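Zinc finger (CCCH type) motif-containing protein (Toxoplasma gondii, PDB 7NG2) is a CPSF4-type polyadenylation factor that probably reads N6-methyladenosine in mRNA through its YTH domain, coupling this mark to polyadenylation. Local coordinates at residues Arg15-Lys20 with Ser129-Val135; Val56-Phe60 with Phe98-Leu103; Gly67-Phe71 with Leu143-Ser148. All blocks are in the same frame, centred on the assembly; numbering follows the deposited sequence.

Interaction 1: Arg15-Lys20 with Ser129-Val135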
loop_
_atom_site.group_PDB
_atom_site.type_symbol
_atom_site.label_atom_id
_atom_site.label_comp_id
_atom_site.label_asym_id
_atom_site.label_seq_id
_atom_site.Cartn_x
_atom_site.Cartn_y
_atom_site.Cartn_z
ATOM N N ARG A 15 -1.958 -2.163 -10.579
ATOM C CA ARG A 15 -3.121 -2.139 -9.707
ATOM C C ARG A 15 -2.712 -1.457 -8.416
ATOM O O ARG A 15 -1.556 -1.532 -8.002
ATOM C CB ARG A 15 -3.684 -3.545 -9.452
ATOM C CG ARG A 15 -4.310 -4.153 -10.713
ATOM C CD ARG A 15 -4.793 -5.575 -10.518
ATOM N NE ARG A 15 -5.970 -5.616 -9.665
ATOM C CZ ARG A 15 -6.620 -6.732 -9.373
ATOM N NH1 ARG A 15 -6.196 -7.885 -9.871
ATOM N NH2 ARG A 15 -7.688 -6.687 -8.597
ATOM N N PHE A 16 -3.671 -0.785 -7.782
ATOM C CA PHE A 16 -3.413 0.119 -6.661
ATOM C C PHE A 16 -4.366 -0.204 -5.520
ATOM O O PHE A 16 -5.590 -0.192 -5.712
ATOM C CB PHE A 16 -3.659 1.570 -7.088
ATOM C CG PHE A 16 -2.828 2.039 -8.252
ATOM C CD1 PHE A 16 -3.242 1.816 -9.558
ATOM C CD2 PHE A 16 -1.649 2.727 -8.039
ATOM C CE1 PHE A 16 -2.487 2.274 -10.628
ATOM C CE2 PHE A 16 -0.889 3.188 -9.110
ATOM C CZ PHE A 16 -1.313 2.945 -10.406
ATOM N N PHE A 17 -3.820 -0.476 -4.342
ATOM C CA PHE A 17 -4.632 -0.855 -3.189
ATOM C C PHE A 17 -4.277 0.036 -2.012
ATOM O O PHE A 17 -3.104 0.316 -1.770
ATOM C CB PHE A 17 -4.380 -2.314 -2.784
ATOM C CG PHE A 17 -4.761 -3.296 -3.844
ATOM C CD1 PHE A 17 -3.851 -3.669 -4.826
ATOM C CD2 PHE A 17 -6.036 -3.842 -3.878
ATOM C CE1 PHE A 17 -4.194 -4.574 -5.817
ATOM C CE2 PHE A 17 -6.386 -4.749 -4.874
ATOM C CZ PHE A 17 -5.458 -5.114 -5.845
ATOM N N ILE A 18 -5.299 0.482 -1.280
ATOM C CA ILE A 18 -5.104 1.235 -0.041
ATOM C C ILE A 18 -4.891 0.250 1.107
ATOM O O ILE A 18 -5.622 -0.736 1.245
ATOM C CB ILE A 18 -6.287 2.189 0.206
ATOM C CG1 ILE A 18 -6.319 3.220 -0.938
ATOM C CG2 ILE A 18 -6.172 2.882 1.572
ATOM C CD1 ILE A 18 -7.508 4.130 -0.986
ATOM N N ILE A 19 -3.859 0.498 1.907
ATOM C CA ILE A 19 -3.523 -0.309 3.074
ATOM C C ILE A 19 -3.739 0.555 4.303
ATOM O O ILE A 19 -3.219 1.670 4.378
ATOM C CB ILE A 19 -2.055 -0.755 3.006
ATOM C CG1 ILE A 19 -1.829 -1.710 1.833
ATOM C CG2 ILE A 19 -1.616 -1.359 4.341
ATOM C CD1 ILE A 19 -2.527 -3.032 2.001
ATOM N N LYS A 20 -4.476 0.035 5.278
ATOM C CA LYS A 20 -4.673 0.721 6.547
ATOM C C LYS A 20 -3.822 0.054 7.622
ATOM O O LYS A 20 -3.584 -1.153 7.590
ATOM C CB LYS A 20 -6.147 0.695 6.961
ATOM C CG LYS A 20 -7.106 1.385 5.992
ATOM C CD LYS A 20 -6.796 2.872 5.790
ATOM C CE LYS A 20 -7.105 3.662 7.052
ATOM N NZ LYS A 20 -7.028 5.133 6.776
ATOM N N SER A 129 -11.871 4.762 2.689
ATOM C CA SER A 129 -11.238 3.535 2.229
ATOM C C SER A 129 -10.935 2.620 3.403
ATOM O O SER A 129 -10.425 3.056 4.436
ATOM C CB SER A 129 -9.922 3.865 1.528
ATOM O OG SER A 129 -10.133 4.707 0.413
ATOM N N ARG A 130 -11.233 1.343 3.231
ATOM C CA ARG A 130 -10.869 0.326 4.202
ATOM C C ARG A 130 -9.597 -0.389 3.755
ATOM O O ARG A 130 -9.106 -0.210 2.639
ATOM C CB ARG A 130 -12.017 -0.671 4.384
ATOM C CG ARG A 130 -13.108 -0.183 5.332
ATOM C CD ARG A 130 -12.643 -0.298 6.783
ATOM N NE ARG A 130 -12.254 -1.664 7.138
ATOM C CZ ARG A 130 -11.010 -2.059 7.403
ATOM N NH1 ARG A 130 -9.996 -1.196 7.366
ATOM N NH2 ARG A 130 -10.776 -3.328 7.714
ATOM N N ASP A 131 -9.064 -1.215 4.643
ATOM C CA ASP A 131 -7.857 -1.954 4.318
ATOM C C ASP A 131 -8.105 -2.858 3.113
ATOM O O ASP A 131 -9.037 -3.663 3.113
ATOM C CB ASP A 131 -7.455 -2.794 5.527
ATOM C CG ASP A 131 -6.143 -3.500 5.327
ATOM O OD1 ASP A 131 -5.166 -2.826 4.963
ATOM O OD2 ASP A 131 -6.084 -4.724 5.546
ATOM N N GLY A 132 -7.279 -2.709 2.075
ATOM C CA GLY A 132 -7.393 -3.489 0.858
ATOM C C GLY A 132 -8.275 -2.902 -0.226
ATOM O O GLY A 132 -8.429 -3.536 -1.275
ATOM N N THR A 133 -8.859 -1.727 -0.008
ATOM C CA THR A 133 -9.711 -1.127 -1.024
ATOM C C THR A 133 -8.897 -0.840 -2.284
ATOM O O THR A 133 -7.856 -0.188 -2.222
ATOM C CB THR A 133 -10.296 0.183 -0.493
ATOM O OG1 THR A 133 -11.187 -0.080 0.603
ATOM C CG2 THR A 133 -11.057 0.916 -1.591
ATOM N N GLU A 134 -9.398 -1.290 -3.430
ATOM C CA GLU A 134 -8.730 -1.016 -4.697
ATOM C C GLU A 134 -9.218 0.303 -5.284
ATOM O O GLU A 134 -10.392 0.659 -5.157
ATOM C CB GLU A 134 -8.957 -2.146 -5.710
ATOM C CG GLU A 134 -7.997 -2.069 -6.887
ATOM C CD GLU A 134 -7.997 -3.282 -7.799
ATOM O OE1 GLU A 134 -8.742 -4.256 -7.558
ATOM O OE2 GLU A 134 -7.241 -3.243 -8.794
ATOM N N VAL A 135 -8.293 1.072 -5.856
ATOM C CA VAL A 135 -8.690 2.282 -6.579
ATOM C C VAL A 135 -8.439 2.104 -8.071
ATOM O O VAL A 135 -7.539 1.361 -8.477
ATOM C CB VAL A 135 -8.018 3.562 -6.047
ATOM C CG1 VAL A 135 -8.422 3.840 -4.609
ATOM C CG2 VAL A 135 -6.515 3.494 -6.215
HETATM O O HOH W 1 -6.127 -0.820 -9.428
HETATM O O HOH W 2 -9.144 5.497 4.995
#
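At one edge of the curved YTH-domain sheet, Phe16, Ile18 and Lys20 of strand 14-21 are bonded by 129-135, a type II turn from Arg130 to Thr133 that leads into the short, weakly bonded strand 134-135. Ile18 is held at both ends: its N donates to Thr133 O (2.8 Å), and its O takes the turn's Gly132 N at 2.7 Å. Val135 N donates to Phe16 O at 3.0 Å. At the Lys20 end a side chain of the turn takes over: Asp131 OD1 accepts Lys20 N (3.0 Å) on its anti side.

The other end is ionic. Arg15, bent at chi3 (71°), presents its side edge to Glu134: NE meets OE2 and NH2 meets OE1, each at 2.8 Å. Both carboxylate oxygens lie nearly in the guanidinium plane and are met on their syn sides, with the planes 24° apart. Extended Glu134 lays CG over a face of Phe17, 4.1 Å from the ring centroid. A water joins Phe16 N, Glu134 OE2 and Val135 O, while Lys20 NZ bonds to Ser61 OG. Glu134 thus has both oxygens gripped and its aliphatic part against a ring, so its carboxylate is rotationally fixed and probably ionised.

Interaction 2: Val56-Phe60 with Phe98-Leu103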
loop_
_atom_site.group_PDB
_atom_site.type_symbol
_atom_site.label_atom_id
_atom_site.label_comp_id
_atom_site.label_asym_id
_atom_site.label_seq_id
_atom_site.Cartn_x
_atom_site.Cartn_y
_atom_site.Cartn_z
ATOM N N VAL A 56 2.066 -4.084 -8.487
ATOM C CA VAL A 56 1.024 -3.905 -7.482
ATOM C C VAL A 56 1.502 -2.852 -6.494
ATOM O O VAL A 56 2.502 -3.051 -5.793
ATOM C CB VAL A 56 0.687 -5.230 -6.782
ATOM C CG1 VAL A 56 -0.267 -4.993 -5.630
ATOM C CG2 VAL A 56 0.101 -6.213 -7.785
ATOM N N LEU A 57 0.787 -1.726 -6.441
ATOM C CA LEU A 57 1.133 -0.603 -5.582
ATOM C C LEU A 57 0.241 -0.588 -4.349
ATOM O O LEU A 57 -0.969 -0.832 -4.439
ATOM C CB LEU A 57 0.988 0.725 -6.329
ATOM C CG LEU A 57 1.991 1.035 -7.447
ATOM C CD1 LEU A 57 3.424 0.741 -7.021
ATOM C CD2 LEU A 57 1.658 0.325 -8.748
ATOM N N LEU A 58 0.874 -0.356 -3.203
ATOM C CA LEU A 58 0.217 -0.313 -1.904
ATOM C C LEU A 58 0.356 1.102 -1.368
ATOM O O LEU A 58 1.471 1.601 -1.213
ATOM C CB LEU A 58 0.874 -1.312 -0.957
ATOM C CG LEU A 58 0.972 -2.728 -1.524
ATOM C CD1 LEU A 58 1.751 -3.571 -0.552
ATOM C CD2 LEU A 58 -0.392 -3.353 -1.787
ATOM N N LEU A 59 -0.774 1.741 -1.085
ATOM C CA LEU A 59 -0.824 3.142 -0.669
ATOM C C LEU A 59 -1.173 3.144 0.813
ATOM O O LEU A 59 -2.293 2.777 1.188
ATOM C CB LEU A 59 -1.881 3.891 -1.482
ATOM C CG LEU A 59 -1.514 4.242 -2.940
ATOM C CD1 LEU A 59 -1.190 3.030 -3.829
ATOM C CD2 LEU A 59 -2.617 5.092 -3.576
ATOM N N PHE A 60 -0.212 3.530 1.649
ATOM C CA PHE A 60 -0.322 3.317 3.091
ATOM C C PHE A 60 -0.987 4.496 3.784
ATOM O O PHE A 60 -0.589 5.648 3.583
ATOM C CB PHE A 60 1.061 3.097 3.683
ATOM C CG PHE A 60 1.639 1.742 3.377
ATOM C CD1 PHE A 60 2.373 1.529 2.219
ATOM C CD2 PHE A 60 1.444 0.676 4.246
ATOM C CE1 PHE A 60 2.920 0.287 1.933
ATOM C CE2 PHE A 60 1.983 -0.573 3.960
ATOM C CZ PHE A 60 2.714 -0.762 2.800
ATOM N N PHE A 98 4.741 -10.655 3.382
ATOM C CA PHE A 98 5.267 -10.516 2.035
ATOM C C PHE A 98 6.175 -9.296 1.964
ATOM O O PHE A 98 6.093 -8.381 2.788
ATOM C CB PHE A 98 4.159 -10.448 0.965
ATOM C CG PHE A 98 3.132 -9.364 1.194
ATOM C CD1 PHE A 98 3.305 -8.105 0.651
ATOM C CD2 PHE A 98 1.977 -9.623 1.918
ATOM C CE1 PHE A 98 2.351 -7.118 0.827
ATOM C CE2 PHE A 98 1.020 -8.640 2.105
ATOM C CZ PHE A 98 1.211 -7.382 1.556
ATOM N N ARG A 99 7.070 -9.311 0.980
ATOM C CA ARG A 99 8.030 -8.229 0.827
ATOM C C ARG A 99 7.376 -7.018 0.173
ATOM O O ARG A 99 6.564 -7.146 -0.753
ATOM C CB ARG A 99 9.223 -8.692 -0.008
ATOM C CG ARG A 99 10.237 -9.506 0.785
ATOM C CD ARG A 99 11.528 -9.726 0.011
ATOM N NE ARG A 99 11.332 -10.580 -1.155
ATOM C CZ ARG A 99 11.569 -10.203 -2.408
ATOM N NH1 ARG A 99 12.012 -8.977 -2.664
ATOM N NH2 ARG A 99 11.362 -11.051 -3.405
ATOM N N VAL A 100 7.756 -5.840 0.659
ATOM C CA VAL A 100 7.328 -4.558 0.112
ATOM C C VAL A 100 8.565 -3.693 -0.070
ATOM O O VAL A 100 9.467 -3.694 0.776
ATOM C CB VAL A 100 6.333 -3.851 1.057
ATOM C CG1 VAL A 100 5.958 -2.464 0.527
ATOM C CG2 VAL A 100 5.097 -4.696 1.244
ATOM N N MET A 101 8.612 -2.961 -1.178
ATOM C CA MET A 101 9.644 -1.964 -1.426
ATOM C C MET A 101 8.971 -0.605 -1.294
ATOM O O MET A 101 8.135 -0.243 -2.129
ATOM C CB MET A 101 10.224 -2.156 -2.827
ATOM C CG MET A 101 11.169 -1.053 -3.294
ATOM S SD MET A 101 11.809 -1.305 -4.970
ATOM C CE MET A 101 12.842 -2.750 -4.745
ATOM N N TRP A 102 9.309 0.139 -0.245
ATOM C CA TRP A 102 8.763 1.480 -0.116
ATOM C C TRP A 102 9.356 2.371 -1.201
ATOM O O TRP A 102 10.570 2.372 -1.428
ATOM C CB TRP A 102 9.024 2.039 1.283
ATOM C CG TRP A 102 8.018 1.544 2.288
ATOM C CD1 TRP A 102 7.958 0.294 2.852
ATOM C CD2 TRP A 102 6.921 2.283 2.838
ATOM N NE1 TRP A 102 6.891 0.217 3.710
ATOM C CE2 TRP A 102 6.239 1.422 3.725
ATOM C CE3 TRP A 102 6.445 3.587 2.665
ATOM C CZ2 TRP A 102 5.118 1.828 4.445
ATOM C CZ3 TRP A 102 5.333 3.987 3.385
ATOM C CH2 TRP A 102 4.680 3.108 4.260
ATOM N N LEU A 103 8.485 3.089 -1.906
ATOM C CA LEU A 103 8.886 3.927 -3.025
ATOM C C LEU A 103 8.733 5.411 -2.747
ATOM O O LEU A 103 9.289 6.229 -3.489
ATOM C CB LEU A 103 8.068 3.557 -4.273
ATOM C CG LEU A 103 8.313 2.117 -4.735
ATOM C CD1 LEU A 103 7.336 1.703 -5.832
ATOM C CD2 LEU A 103 9.758 1.955 -5.205
#
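Phe60 and Trp102 stack in an offset pair, with ring centroids 4.3 Å apart and planes inclined by 21°. The six-membered part of the indole does the touching: CZ2 rides over the centre of the Phe60 ring, and CH2 comes to 3.4 Å from Phe60 CG. At the edge of that same ring lies Val100 CG1, in one of the two conformers modelled for Val100.

Next along the strand, Leu58 and Phe98 approach from opposite directions, and CD1 of Leu58 lies in the ring plane, 3.9 Å from Phe98 CE1. Phe98 has its CG between the backbone N and the carbonyl carbon (chi1 55°), which swings the ring edge to the leucine. Leu57 CD1 makes a separate, looser touch on Leu103 CD1 at 4.2 Å.

Strands 55-62 and 98-109 are not neighbours in the sheet; strand 67-74 runs between them. Their segments here nevertheless cross at 70°, 8.8 Å apart at the axes, because the sheet curls strongly, as in the barrel-like core of YTH domains.

Farther out, helix 24-33 sets the aromatic pair: Ile27 touches both rings, and Ser30 OG hydrogen-bonds Trp102 NE1. Phe60 also meets Trp36 edge-to-face, a tryptophan whose Gly-Val-Trp context resembles that of a methyladenosine-cage residue in related YTH domains.

Interaction 3: Gly67-Phe71 with Leu143-Ser148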
loop_
_atom_site.group_PDB
_atom_site.type_symbol
_atom_site.label_atom_id
_atom_site.label_comp_id
_atom_site.label_asym_id
_atom_site.label_seq_id
_atom_site.Cartn_x
_atom_site.Cartn_y
_atom_site.Cartn_z
ATOM N N GLY A 67 -4.694 10.800 6.021
ATOM C CA GLY A 67 -4.107 10.791 4.696
ATOM C C GLY A 67 -3.157 9.640 4.476
ATOM O O GLY A 67 -3.296 8.577 5.086
ATOM N N PHE A 68 -2.192 9.843 3.587
ATOM C CA PHE A 68 -1.246 8.805 3.204
ATOM C C PHE A 68 0.138 9.141 3.732
ATOM O O PHE A 68 0.539 10.311 3.757
ATOM C CB PHE A 68 -1.142 8.656 1.680
ATOM C CG PHE A 68 -2.396 8.153 1.020
ATOM C CD1 PHE A 68 -2.803 6.834 1.160
ATOM C CD2 PHE A 68 -3.160 9.002 0.236
ATOM C CE1 PHE A 68 -3.958 6.374 0.526
ATOM C CE2 PHE A 68 -4.309 8.547 -0.395
ATOM C CZ PHE A 68 -4.714 7.236 -0.251
ATOM N N GLN A 69 0.881 8.102 4.109
ATOM C CA GLN A 69 2.269 8.234 4.524
ATOM C C GLN A 69 3.246 7.827 3.430
ATOM O O GLN A 69 4.458 7.980 3.615
ATOM C CB GLN A 69 2.539 7.421 5.801
ATOM C CG GLN A 69 1.862 7.968 7.052
ATOM C CD GLN A 69 0.369 7.713 7.055
ATOM O OE1 GLN A 69 -0.068 6.573 6.943
ATOM N NE2 GLN A 69 -0.418 8.777 7.169
ATOM N N GLY A 70 2.754 7.341 2.305
ATOM C CA GLY A 70 3.612 6.958 1.210
ATOM C C GLY A 70 3.031 5.770 0.476
ATOM O O GLY A 70 1.876 5.401 0.649
ATOM N N PHE A 71 3.868 5.170 -0.365
ATOM C CA PHE A 71 3.426 4.017 -1.130
ATOM C C PHE A 71 4.610 3.112 -1.426
ATOM O O PHE A 71 5.770 3.526 -1.357
ATOM C CB PHE A 71 2.654 4.394 -2.412
ATOM C CG PHE A 71 3.484 5.067 -3.478
ATOM C CD1 PHE A 71 3.638 6.443 -3.481
ATOM C CD2 PHE A 71 4.070 4.333 -4.504
ATOM C CE1 PHE A 71 4.378 7.078 -4.474
ATOM C CE2 PHE A 71 4.802 4.961 -5.491
ATOM C CZ PHE A 71 4.959 6.337 -5.477
ATOM N N LEU A 143 -2.634 9.567 -7.487
ATOM C CA LEU A 143 -2.269 9.602 -6.074
ATOM C C LEU A 143 -0.784 9.341 -5.893
ATOM O O LEU A 143 -0.106 10.024 -5.118
ATOM C CB LEU A 143 -3.084 8.577 -5.284
ATOM C CG LEU A 143 -4.588 8.839 -5.168
ATOM C CD1 LEU A 143 -5.263 7.670 -4.478
ATOM C CD2 LEU A 143 -4.865 10.120 -4.410
ATOM N N CYS A 144 -0.242 8.396 -6.654
ATOM C CA CYS A 144 1.178 8.092 -6.533
ATOM C C CYS A 144 2.021 9.238 -7.105
ATOM O O CYS A 144 3.046 9.610 -6.525
ATOM C CB CYS A 144 1.457 6.767 -7.241
ATOM S SG CYS A 144 0.851 5.342 -6.306
ATOM N N THR A 145 1.569 9.854 -8.208
ATOM C CA THR A 145 2.263 11.028 -8.747
ATOM C C THR A 145 2.274 12.173 -7.741
ATOM O O THR A 145 3.325 12.767 -7.461
ATOM C CB THR A 145 1.616 11.476 -10.058
ATOM O OG1 THR A 145 1.812 10.462 -11.047
ATOM C CG2 THR A 145 2.241 12.798 -10.541
ATOM N N TRP A 146 1.110 12.488 -7.170
ATOM C CA TRP A 146 1.038 13.593 -6.218
ATOM C C TRP A 146 1.878 13.316 -4.972
ATOM O O TRP A 146 2.548 14.220 -4.457
ATOM C CB TRP A 146 -0.416 13.900 -5.864
ATOM C CG TRP A 146 -1.175 14.463 -7.027
ATOM C CD1 TRP A 146 -0.693 15.302 -8.006
ATOM C CD2 TRP A 146 -2.553 14.234 -7.343
ATOM N NE1 TRP A 146 -1.691 15.605 -8.903
ATOM C CE2 TRP A 146 -2.840 14.961 -8.520
ATOM C CE3 TRP A 146 -3.573 13.478 -6.752
ATOM C CZ2 TRP A 146 -4.102 14.960 -9.108
ATOM C CZ3 TRP A 146 -4.828 13.481 -7.340
ATOM C CH2 TRP A 146 -5.079 14.213 -8.507
ATOM N N MET A 147 1.875 12.069 -4.486
ATOM C CA MET A 147 2.750 11.718 -3.366
ATOM C C MET A 147 4.215 11.875 -3.751
ATOM O O MET A 147 5.017 12.422 -2.979
ATOM C CB MET A 147 2.481 10.286 -2.891
ATOM C CG MET A 147 1.211 10.134 -2.077
ATOM S SD MET A 147 1.125 8.562 -1.195
ATOM C CE MET A 147 -0.062 7.666 -2.161
ATOM N N SER A 148 4.587 11.391 -4.937
ATOM C CA SER A 148 5.986 11.451 -5.342
ATOM C C SER A 148 6.487 12.887 -5.426
ATOM O O SER A 148 7.664 13.144 -5.143
ATOM C CB SER A 148 6.182 10.727 -6.670
ATOM O OG SER A 148 5.936 9.347 -6.515
#
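Phe71 lies flat against Cys144, whose SG sits over the middle of the ring, 3.9 Å from its centroid, with CB covering the same face. With chi1 at 68° the Phe71 ring leans back over its own backbone toward the helix. Met147 fills the gap between the two phenylalanines. Its SD is 4.0 Å from Phe71 CD1, at the edge of that ring, and 3.7 Å from Phe68 CB. SD lies obliquely to the Phe68 ring in a Met-aromatic contact, and CE packs over one face, off toward the rim.

The Leu143 end is looser, its CD1 approaching Phe68 CE2 only to 4.3 Å. The Ser148 end faces solvent in two conformers; in one, OG lies at the Phe71 edge in the ring plane, 3.3 Å from CZ, and donates to Cys144 O (2.9 Å).

Gln69 and Gly70 both bond to the Phe60 backbone, consistent with a beta bulge, and Phe68 and Phe71 on either side of them both point to the helix. Segment 143-148 of the helix runs at 103° to segment 67-71, and helix 137-149 covers one face of the curved sheet, an alpha-on-beta packing that belongs to the YTH fold.

All three contacts meet in one sheet. Interaction 1 closes its edge and is partly buried, relying on backbone bonds, a salt bridge and water; interactions 2 and 3 are buried and have no hydrogen bond between their segments. Strand 55-62 links the first two, its Leu57 and Leu59 pairing with Arg15 and Phe17, while Ile19 packs on Phe60. Strand 67-74, used in interaction 3, pairs with both strands of interaction 2, through Gln69 to Phe60 and Phe71 to Leu103. Interaction 2 is aromatic and aliphatic, whereas sulfur meets rings in interaction 3. Strand 134-135 leads directly to helix 137-149, and Phe16 touches Cys144, joining interactions 1 and 3.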